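Local coordinates for protein acyl-CoA dehydrogenase (Bacillus anthracis, PDB 3OWA) that probably catalyses the FAD-dependent alpha,beta-dehydrogenation of acyl-CoA thioesters, working as a homodimer whose two subunits share in holding each flavin, at residues Q490-L493 with V494-D498; E370-D373 with Y374-E378; D558-R561 with M562-S566. One frame throughout, in Å; residues are numbered along the deposited sequence.

How the contacts relate
Each contact is a short run of about two and a half turns within one longer helix; along the chain the order is contact 2, contact 1, contact 3. Contact 1 sits at the start of helix 490-520 and reaches the adenine of FAD through Gln490. Contact 2, in the middle of helix 358-383, lies about 22 Å from it between centres, and the nearest atoms of the two are about 6 Å apart; Arg415 links them, pairing with Glu370 of contact 2 and Asp498 of contact 1. Contact 3 lies at the periphery, about 20 Å from contact 1 and about 36 Å from contact 2, centre to centre. Helix 526-554 touches both contact 1 and contact 3.

Contact 1. Residues Q490-L493 with V494-D498; sequences QEIL and VNIAD. With FAD (flavin-adenine dinucleotide), chain E.
Ile492 and Ile496 form the tight side of the opening turns of helix 490-520. CD1 of Ile496 lies 3.9 Å from CG2 of Ile492, and the two branched chains meet at a slant. With CG1 beside its own backbone N (chi1 -69°), Ile496 also lays CG1 over Ile492 O at 3.5 Å. Both isoleucines are buried against helix 458-482, and Ile492 also touches Thr550 and Val554 of helix 526-554. Backbone bonds such as Ala497 N to Leu493 O, 2.9 Å, run alongside.

Val494 is the looser part, partly exposed and with few contacts inside the helix: its CG2 lies 3.5 Å from Gln490 O, and Leu306 of the second subunit packs on it. Asn495 and Glu491 make a separate, buried polar side held from outside. ND2 of Asn495 bonds to Glu549 and Thr550, while the carboxylate of Glu491 pairs with Arg583 of the second subunit. A water sits 2.6 Å from Glu491 O and, at 3.3 Å, from Asn495 OD1.

Gln490 stretches away, extended beyond CG, and its NE2 donates to N1A of the FAD adenine at 2.9 Å, with an N-H...N angle of 150°. Its OE1 accepts from Leu306 N of the second subunit, so both ends of the amide are held. Through Gln490 this helix start supplies part of the adenine end of an FAD pocket at a dimer interface, as in acyl-CoA dehydrogenases.

Contact 2. Residues E370-D373 with Y374-E378; sequences EVLD and YTVDE
Glu370 meets Tyr374 through the backbone, its O taking the Tyr374 N-H at 3.1 Å, while its carboxylate turns elsewhere, to a salt bridge with Arg415.

Val371 comes next and pairs with Thr375. Its O accepts from Thr375 N at 2.9 Å, and the methyl CG2 of Thr375 presses on the same oxygen at 3.1 Å. The two branched side chains touch more lightly, Val371 CG1 to Thr375 CG2 at 4.1 Å.

Leu372 is engaged at both its carbonyl and its side chain. Its O has two donors: Val376 N comes in almost straight off the carbonyl, whereas Thr375 OG1 arrives from the flank at 3.0 Å, with a C=O...O angle of only 109°. That second bond is possible because OG1 stands between the backbone N and carbonyl carbon of its own residue (chi1 67°), facing back down the helix, so the buried hydroxyl is satisfied by the preceding turn. The leucine tip reaches the same two residues: CD1 lies 3.7 Å from Val376 CG1 and 3.6 Å from Thr375 OG1, roughly at right angles to the threonine.

Asp373 closes the walk. Its O accepts from Asp377 N at 3.2 Å. The two carboxylates stay apart; Asp373 pairs with Arg405 of its own chain, whereas Asp377 bridges to Arg402 and Arg405 of the second subunit.

Glu378 CG lies over one face of the Tyr374 ring, offset toward the rim; Tyr374 OH bonds to Asn313, and Lys317 makes a cation-pi contact. Around the turn, Leu372 and Thr375 pack on helix 257-293, Leu372 and Val376 on helix 393-401, and Val371, Tyr374 and Thr375 on helix 305-336.

Contact 3. Residues D558-R561 with M562-S566; sequences DMLR and MMLSS
Leu560 and Leu564 stand one turn apart on helix 557-571, forming the apolar stripe of an amphipathic helix at the surface of the protein. Leu564 can be followed outward atom by atom. Its CB lies 3.5 Å from Leu560 O, the same oxygen that accepts the Leu564 N-H. CG drops closer still to that carbonyl, at 3.3 Å, because chi1 of -66° sets it beside the backbone N and back over the preceding turn. From there CG also faces Leu560 CD1 at 3.8 Å. Of the two methyls, CD1 meets the same leucine methyl at 4.0 Å, and CD2 brushes it at 4.2 Å. Leu560 answers by swinging CG away from its own N (chi1 169°), which carries CD1 forward along the helix to receive all three carbons of its partner. Both leucines, together with Met563, rest on Leu551, so this stripe packs helix 557-571 against helix 526-554, with Glu555 of the connecting loop also touching Leu560 and Met563.

The remaining faces are more open. The methionines here are selenomethionines. Ser565 donates its backbone N-H to Arg561 O. Met562, exposed, is bent at both chi2 and chi3, folding its chain back toward the start of the helix; as modelled, its first two torsions lie away from the usual staggered values, so the position of its methyl is to be taken with some reserve. The side chains of Met562 and Asp558 cross at a slant, with Met562 CE 3.4 Å from Asp558 OD2.

Contact 1. Residues Q490-L493 with V494-D498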
loop_
_atom_site.group_PDB
_atom_site.type_symbol
_atom_site.label_atom_id
_atom_site.label_comp_id
_atom_site.label_asym_id
_atom_site.label_seq_id
_atom_site.Cartn_x
_atom_site.Cartn_y
_atom_site.Cartn_z
ATOM N N GLN A 490 19.304 -12.170 5.644
ATOM C CA GLN A 490 18.456 -10.954 5.773
ATOM C C GLN A 490 16.992 -11.232 6.081
ATOM O O GLN A 490 16.384 -10.523 6.922
ATOM C CB GLN A 490 18.597 -10.066 4.547
ATOM C CG GLN A 490 19.986 -9.564 4.329
ATOM C CD GLN A 490 20.015 -8.457 3.298
ATOM O OE1 GLN A 490 19.208 -8.451 2.364
ATOM N NE2 GLN A 490 20.940 -7.520 3.453
ATOM N N GLU A 491 16.434 -12.271 5.457
ATOM C CA GLU A 491 15.010 -12.621 5.665
ATOM C C GLU A 491 14.710 -12.911 7.127
ATOM O O GLU A 491 13.687 -12.464 7.644
ATOM C CB GLU A 491 14.572 -13.843 4.843
ATOM C CG GLU A 491 14.761 -13.692 3.348
ATOM C CD GLU A 491 16.090 -14.231 2.850
ATOM O OE1 GLU A 491 17.096 -14.206 3.605
ATOM O OE2 GLU A 491 16.131 -14.682 1.684
ATOM N N ILE A 492 15.608 -13.663 7.774
ATOM C CA ILE A 492 15.530 -13.971 9.195
ATOM C C ILE A 492 15.657 -12.719 10.064
ATOM O O ILE A 492 14.890 -12.550 11.015
ATOM C CB ILE A 492 16.606 -15.058 9.606
ATOM C CG1 ILE A 492 16.158 -16.446 9.166
ATOM C CG2 ILE A 492 16.902 -15.040 11.103
ATOM C CD1 ILE A 492 17.283 -17.496 9.316
ATOM N N LEU A 493 16.642 -11.869 9.752
ATOM C CA LEU A 493 16.864 -10.618 10.501
ATOM C C LEU A 493 15.605 -9.755 10.515
ATOM O O LEU A 493 15.258 -9.159 11.530
ATOM C CB LEU A 493 18.055 -9.812 9.930
ATOM C CG LEU A 493 19.447 -10.447 10.035
ATOM C CD1 LEU A 493 20.467 -9.650 9.226
ATOM C CD2 LEU A 493 19.879 -10.550 11.495
ATOM N N VAL A 494 14.928 -9.700 9.377
ATOM C CA VAL A 494 13.725 -8.889 9.235
ATOM C C VAL A 494 12.555 -9.489 10.048
ATOM O O VAL A 494 11.764 -8.748 10.637
ATOM C CB VAL A 494 13.377 -8.718 7.753
ATOM C CG1 VAL A 494 11.928 -8.262 7.577
ATOM C CG2 VAL A 494 14.323 -7.703 7.141
ATOM N N ASN A 495 12.468 -10.824 10.109
ATOM C CA ASN A 495 11.474 -11.485 10.992
ATOM C C ASN A 495 11.660 -11.125 12.459
ATOM O O ASN A 495 10.688 -10.855 13.177
ATOM C CB ASN A 495 11.488 -13.023 10.832
ATOM C CG ASN A 495 10.911 -13.481 9.508
ATOM O OD1 ASN A 495 10.134 -12.764 8.874
ATOM N ND2 ASN A 495 11.299 -14.674 9.076
ATOM N N ILE A 496 12.918 -11.113 12.893
ATOM C CA ILE A 496 13.253 -10.801 14.263
ATOM C C ILE A 496 12.917 -9.334 14.514
ATOM O O ILE A 496 12.279 -9.009 15.507
ATOM C CB ILE A 496 14.755 -11.100 14.548
ATOM C CG1 ILE A 496 15.001 -12.620 14.517
ATOM C CG2 ILE A 496 15.186 -10.503 15.876
ATOM C CD1 ILE A 496 16.429 -12.986 14.346
ATOM N N ALA A 497 13.327 -8.472 13.591
ATOM C CA ALA A 497 13.010 -7.041 13.667
ATOM C C ALA A 497 11.517 -6.787 13.721
ATOM O O ALA A 497 11.077 -5.929 14.484
ATOM C CB ALA A 497 13.649 -6.282 12.508
ATOM N N ASP A 498 10.738 -7.537 12.944
ATOM C CA ASP A 498 9.272 -7.403 12.946
ATOM C C ASP A 498 8.669 -7.895 14.261
ATOM O O ASP A 498 7.720 -7.288 14.778
ATOM C CB ASP A 498 8.644 -8.153 11.757
ATOM C CG ASP A 498 9.058 -7.554 10.386
ATOM O OD1 ASP A 498 9.525 -6.385 10.338
ATOM O OD2 ASP A 498 8.905 -8.245 9.339
HETATM P PA FAD E . 19.123 2.735 -2.398
HETATM O O1A FAD E . 19.706 2.625 -3.784
HETATM O O2A FAD E . 20.094 2.946 -1.292
HETATM O O5B FAD E . 18.205 1.492 -2.074
HETATM C C5B FAD E . 17.426 0.829 -3.038
HETATM C C4B FAD E . 16.772 -0.411 -2.445
HETATM O O4B FAD E . 17.766 -1.358 -2.021
HETATM C C3B FAD E . 15.930 -0.052 -1.225
HETATM O O3B FAD E . 14.787 -0.899 -1.110
HETATM C C2B FAD E . 16.868 -0.407 -0.099
HETATM O O2B FAD E . 16.193 -0.711 1.083
HETATM C C1B FAD E . 17.560 -1.627 -0.652
HETATM N N9A FAD E . 18.848 -1.842 0.016
HETATM C C8A FAD E . 19.920 -0.989 0.062
HETATM N N7A FAD E . 20.913 -1.555 0.771
HETATM C C5A FAD E . 20.505 -2.776 1.160
HETATM C C6A FAD E . 21.130 -3.808 1.905
HETATM N N6A FAD E . 22.407 -3.712 2.294
HETATM N N1A FAD E . 20.418 -4.955 2.145
HETATM C C2A FAD E . 19.126 -5.110 1.664
HETATM N N3A FAD E . 18.524 -4.113 0.902
HETATM C C4A FAD E . 19.196 -2.962 0.673
HETATM N N1 FAD E . 19.061 12.873 1.756
HETATM C C2 FAD E . 19.703 13.860 2.469
HETATM O O2 FAD E . 20.801 13.657 2.938
HETATM N N3 FAD E . 19.135 15.101 2.679
HETATM C C4 FAD E . 17.916 15.409 2.164
HETATM O O4 FAD E . 17.449 16.535 2.399
HETATM C C4X FAD E . 17.243 14.417 1.444
HETATM N N5 FAD E . 16.017 14.713 0.881
HETATM C C5X FAD E . 15.361 13.767 0.108
HETATM C C6 FAD E . 14.123 14.104 -0.448
HETATM C C7 FAD E . 13.466 13.177 -1.250
HETATM C C7M FAD E . 12.133 13.544 -1.868
HETATM C C8 FAD E . 14.075 11.922 -1.471
HETATM C C8M FAD E . 13.453 10.845 -2.300
HETATM C C9 FAD E . 15.282 11.579 -0.872
HETATM C C9A FAD E . 15.944 12.491 -0.086
HETATM N N10 FAD E . 17.147 12.156 0.514
HETATM C C10 FAD E . 17.819 13.136 1.234
HETATM C "C1'" FAD E . 17.825 10.820 0.242
HETATM C "C2'" FAD E . 17.059 9.604 0.776
HETATM O "O2'" FAD E . 16.753 9.603 2.152
HETATM C "C3'" FAD E . 17.544 8.192 0.025
HETATM O "O3'" FAD E . 16.580 8.047 -0.959
HETATM C "C4'" FAD E . 17.609 7.124 0.801
HETATM O "O4'" FAD E . 18.519 7.453 1.850
HETATM C "C5'" FAD E . 17.838 5.738 0.198
HETATM O "O5'" FAD E . 18.737 5.883 -0.870
HETATM P P FAD E . 18.412 5.474 -2.363
HETATM O O1P FAD E . 17.158 6.232 -2.738
HETATM O O2P FAD E . 19.603 5.766 -3.230
HETATM O O3P FAD E . 18.019 3.930 -2.351
HETATM O O HOH W 1 11.646 -11.698 6.190
#

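Contact 2. Residues E370-D373 with Y374-E378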
loop_
_atom_site.group_PDB
_atom_site.type_symbol
_atom_site.label_atom_id
_atom_site.label_comp_id
_atom_site.label_asym_id
_atom_site.label_seq_id
_atom_site.Cartn_x
_atom_site.Cartn_y
_atom_site.Cartn_z
ATOM N N GLU A 370 4.608 2.669 8.312
ATOM C CA GLU A 370 3.707 1.589 7.837
ATOM C C GLU A 370 2.272 1.714 8.315
ATOM O O GLU A 370 1.335 1.391 7.588
ATOM C CB GLU A 370 4.262 0.185 8.195
ATOM C CG GLU A 370 5.551 -0.018 7.445
ATOM C CD GLU A 370 6.040 -1.466 7.448
ATOM O OE1 GLU A 370 5.710 -2.225 8.390
ATOM O OE2 GLU A 370 6.783 -1.839 6.509
ATOM N N VAL A 371 2.076 2.177 9.526
ATOM C CA VAL A 371 0.728 2.465 9.972
ATOM C C VAL A 371 0.118 3.604 9.141
ATOM O O VAL A 371 -1.044 3.540 8.753
ATOM C CB VAL A 371 0.758 2.882 11.511
ATOM C CG1 VAL A 371 -0.524 3.580 11.893
ATOM C CG2 VAL A 371 0.945 1.625 12.389
ATOM N N LEU A 372 0.902 4.647 8.834
ATOM C CA LEU A 372 0.375 5.755 8.038
ATOM C C LEU A 372 0.085 5.227 6.627
ATOM O O LEU A 372 -0.971 5.533 6.048
ATOM C CB LEU A 372 1.380 6.903 7.933
ATOM C CG LEU A 372 0.964 8.055 6.998
ATOM C CD1 LEU A 372 -0.359 8.643 7.403
ATOM C CD2 LEU A 372 2.082 9.112 6.824
ATOM N N ASP A 373 0.988 4.415 6.089
ATOM C CA ASP A 373 0.764 3.831 4.746
ATOM C C ASP A 373 -0.636 3.134 4.687
ATOM O O ASP A 373 -1.408 3.279 3.714
ATOM C CB ASP A 373 1.893 2.825 4.483
ATOM C CG ASP A 373 1.787 2.133 3.138
ATOM O OD1 ASP A 373 2.426 2.582 2.163
ATOM O OD2 ASP A 373 1.056 1.125 3.030
ATOM N N TYR A 374 -0.936 2.343 5.698
ATOM C CA TYR A 374 -2.203 1.619 5.767
ATOM C C TYR A 374 -3.364 2.604 5.932
ATOM O O TYR A 374 -4.400 2.443 5.292
ATOM C CB TYR A 374 -2.167 0.629 6.964
ATOM C CG TYR A 374 -3.507 -0.020 7.219
ATOM C CD1 TYR A 374 -3.889 -1.156 6.498
ATOM C CD2 TYR A 374 -4.416 0.529 8.153
ATOM C CE1 TYR A 374 -5.146 -1.750 6.680
ATOM C CE2 TYR A 374 -5.683 -0.056 8.335
ATOM C CZ TYR A 374 -6.017 -1.211 7.617
ATOM O OH TYR A 374 -7.262 -1.793 7.771
ATOM N N THR A 375 -3.231 3.589 6.821
ATOM C CA THR A 375 -4.336 4.510 7.069
ATOM C C THR A 375 -4.676 5.388 5.860
ATOM O O THR A 375 -5.854 5.627 5.590
ATOM C CB THR A 375 -4.135 5.394 8.351
ATOM O OG1 THR A 375 -3.034 6.283 8.109
ATOM C CG2 THR A 375 -3.825 4.532 9.584
ATOM N N VAL A 376 -3.685 5.849 5.080
ATOM C CA VAL A 376 -4.051 6.677 3.930
ATOM C C VAL A 376 -4.619 5.782 2.840
ATOM O O VAL A 376 -5.460 6.186 2.072
ATOM C CB VAL A 376 -2.870 7.573 3.335
ATOM C CG1 VAL A 376 -2.430 8.538 4.354
ATOM C CG2 VAL A 376 -1.648 6.715 2.929
ATOM N N ASP A 377 -4.176 4.545 2.785
ATOM C CA ASP A 377 -4.711 3.661 1.792
ATOM C C ASP A 377 -6.201 3.317 2.109
ATOM O O ASP A 377 -7.046 3.220 1.193
ATOM C CB ASP A 377 -3.881 2.395 1.732
ATOM C CG ASP A 377 -4.390 1.449 0.668
ATOM O OD1 ASP A 377 -4.218 1.789 -0.517
ATOM O OD2 ASP A 377 -4.976 0.380 0.997
ATOM N N GLU A 378 -6.548 3.121 3.387
ATOM C CA GLU A 378 -7.928 2.809 3.657
ATOM C C GLU A 378 -8.732 4.083 3.576
ATOM O O GLU A 378 -9.933 4.049 3.331
ATOM C CB GLU A 378 -8.096 2.169 5.035
ATOM C CG GLU A 378 -7.589 0.659 5.070
ATOM C CD GLU A 378 -8.297 -0.283 4.047
ATOM O OE1 GLU A 378 -7.797 -1.412 3.832
ATOM O OE2 GLU A 378 -9.300 0.096 3.396
#

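Contact 3. Residues D558-R561 with M562-S566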
loop_
_atom_site.group_PDB
_atom_site.type_symbol
_atom_site.label_atom_id
_atom_site.label_comp_id
_atom_site.label_asym_id
_atom_site.label_seq_id
_atom_site.Cartn_x
_atom_site.Cartn_y
_atom_site.Cartn_z
ATOM N N ASP A 558 13.322 -33.523 13.988
ATOM C CA ASP A 558 12.933 -33.687 15.396
ATOM C C ASP A 558 13.191 -32.415 16.238
ATOM O O ASP A 558 12.307 -31.958 16.971
ATOM C CB ASP A 558 13.672 -34.906 15.979
ATOM C CG ASP A 558 13.517 -35.037 17.505
ATOM O OD1 ASP A 558 12.374 -35.246 17.986
ATOM O OD2 ASP A 558 14.546 -34.943 18.216
HETATM N N MSE A 559 14.395 -31.860 16.116
HETATM C CA MSE A 559 14.763 -30.597 16.751
HETATM C C MSE A 559 13.800 -29.452 16.394
HETATM O O MSE A 559 13.488 -28.618 17.254
HETATM C CB MSE A 559 16.202 -30.204 16.371
HETATM C CG MSE A 559 17.306 -31.166 16.852
HETATM SE SE MSE A 559 17.586 -31.150 18.782
HETATM C CE MSE A 559 18.414 -29.389 18.959
ATOM N N LEU A 560 13.338 -29.414 15.137
ATOM C CA LEU A 560 12.367 -28.405 14.698
ATOM C C LEU A 560 10.993 -28.642 15.307
ATOM O O LEU A 560 10.274 -27.691 15.600
ATOM C CB LEU A 560 12.263 -28.317 13.166
ATOM C CG LEU A 560 11.109 -27.487 12.552
ATOM C CD1 LEU A 560 11.154 -25.979 12.963
ATOM C CD2 LEU A 560 11.023 -27.639 11.022
ATOM N N ARG A 561 10.616 -29.905 15.504
ATOM C CA ARG A 561 9.303 -30.171 16.113
ATOM C C ARG A 561 9.301 -29.783 17.596
ATOM O O ARG A 561 8.301 -29.279 18.103
ATOM C CB ARG A 561 8.827 -31.610 15.871
ATOM C CG ARG A 561 7.941 -31.739 14.619
ATOM C CD ARG A 561 7.687 -33.192 14.219
ATOM N NE ARG A 561 8.885 -33.811 13.647
ATOM C CZ ARG A 561 9.433 -34.953 14.064
ATOM N NH1 ARG A 561 8.887 -35.645 15.059
ATOM N NH2 ARG A 561 10.528 -35.414 13.469
HETATM N N MSE A 562 10.440 -29.974 18.257
HETATM C CA MSE A 562 10.660 -29.492 19.633
HETATM C C MSE A 562 10.425 -27.977 19.755
HETATM O O MSE A 562 9.584 -27.526 20.533
HETATM C CB MSE A 562 12.089 -29.791 20.079
HETATM C CG MSE A 562 12.208 -30.282 21.506
HETATM SE SE MSE A 562 12.364 -32.228 21.610
HETATM C CE MSE A 562 13.855 -32.453 20.386
HETATM N N MSE A 563 11.177 -27.203 18.976
HETATM C CA MSE A 563 11.034 -25.745 18.946
HETATM C C MSE A 563 9.608 -25.271 18.631
HETATM O O MSE A 563 9.114 -24.359 19.288
HETATM C CB MSE A 563 12.063 -25.128 17.995
HETATM C CG MSE A 563 13.510 -25.350 18.444
HETATM SE SE MSE A 563 13.827 -24.874 20.314
HETATM C CE MSE A 563 15.669 -25.510 20.537
ATOM N N LEU A 564 8.950 -25.904 17.655
ATOM C CA LEU A 564 7.554 -25.579 17.314
ATOM C C LEU A 564 6.531 -25.866 18.423
ATOM O O LEU A 564 5.556 -25.122 18.561
ATOM C CB LEU A 564 7.113 -26.214 15.982
ATOM C CG LEU A 564 7.747 -25.786 14.639
ATOM C CD1 LEU A 564 7.212 -26.612 13.478
ATOM C CD2 LEU A 564 7.572 -24.279 14.322
ATOM N N SER A 565 6.734 -26.944 19.198
ATOM C CA SER A 565 5.911 -27.211 20.390
ATOM C C SER A 565 6.179 -26.192 21.499
ATOM O O SER A 565 5.263 -25.809 22.226
ATOM C CB SER A 565 6.175 -28.617 20.961
ATOM O OG SER A 565 5.925 -29.609 19.985
ATOM N N SER A 566 7.436 -25.785 21.649
ATOM C CA SER A 566 7.775 -24.691 22.587
ATOM C C SER A 566 7.040 -23.389 22.190
ATOM O O SER A 566 6.547 -22.656 23.056
ATOM C CB SER A 566 9.291 -24.453 22.672
ATOM O OG SER A 566 9.966 -25.587 23.212
#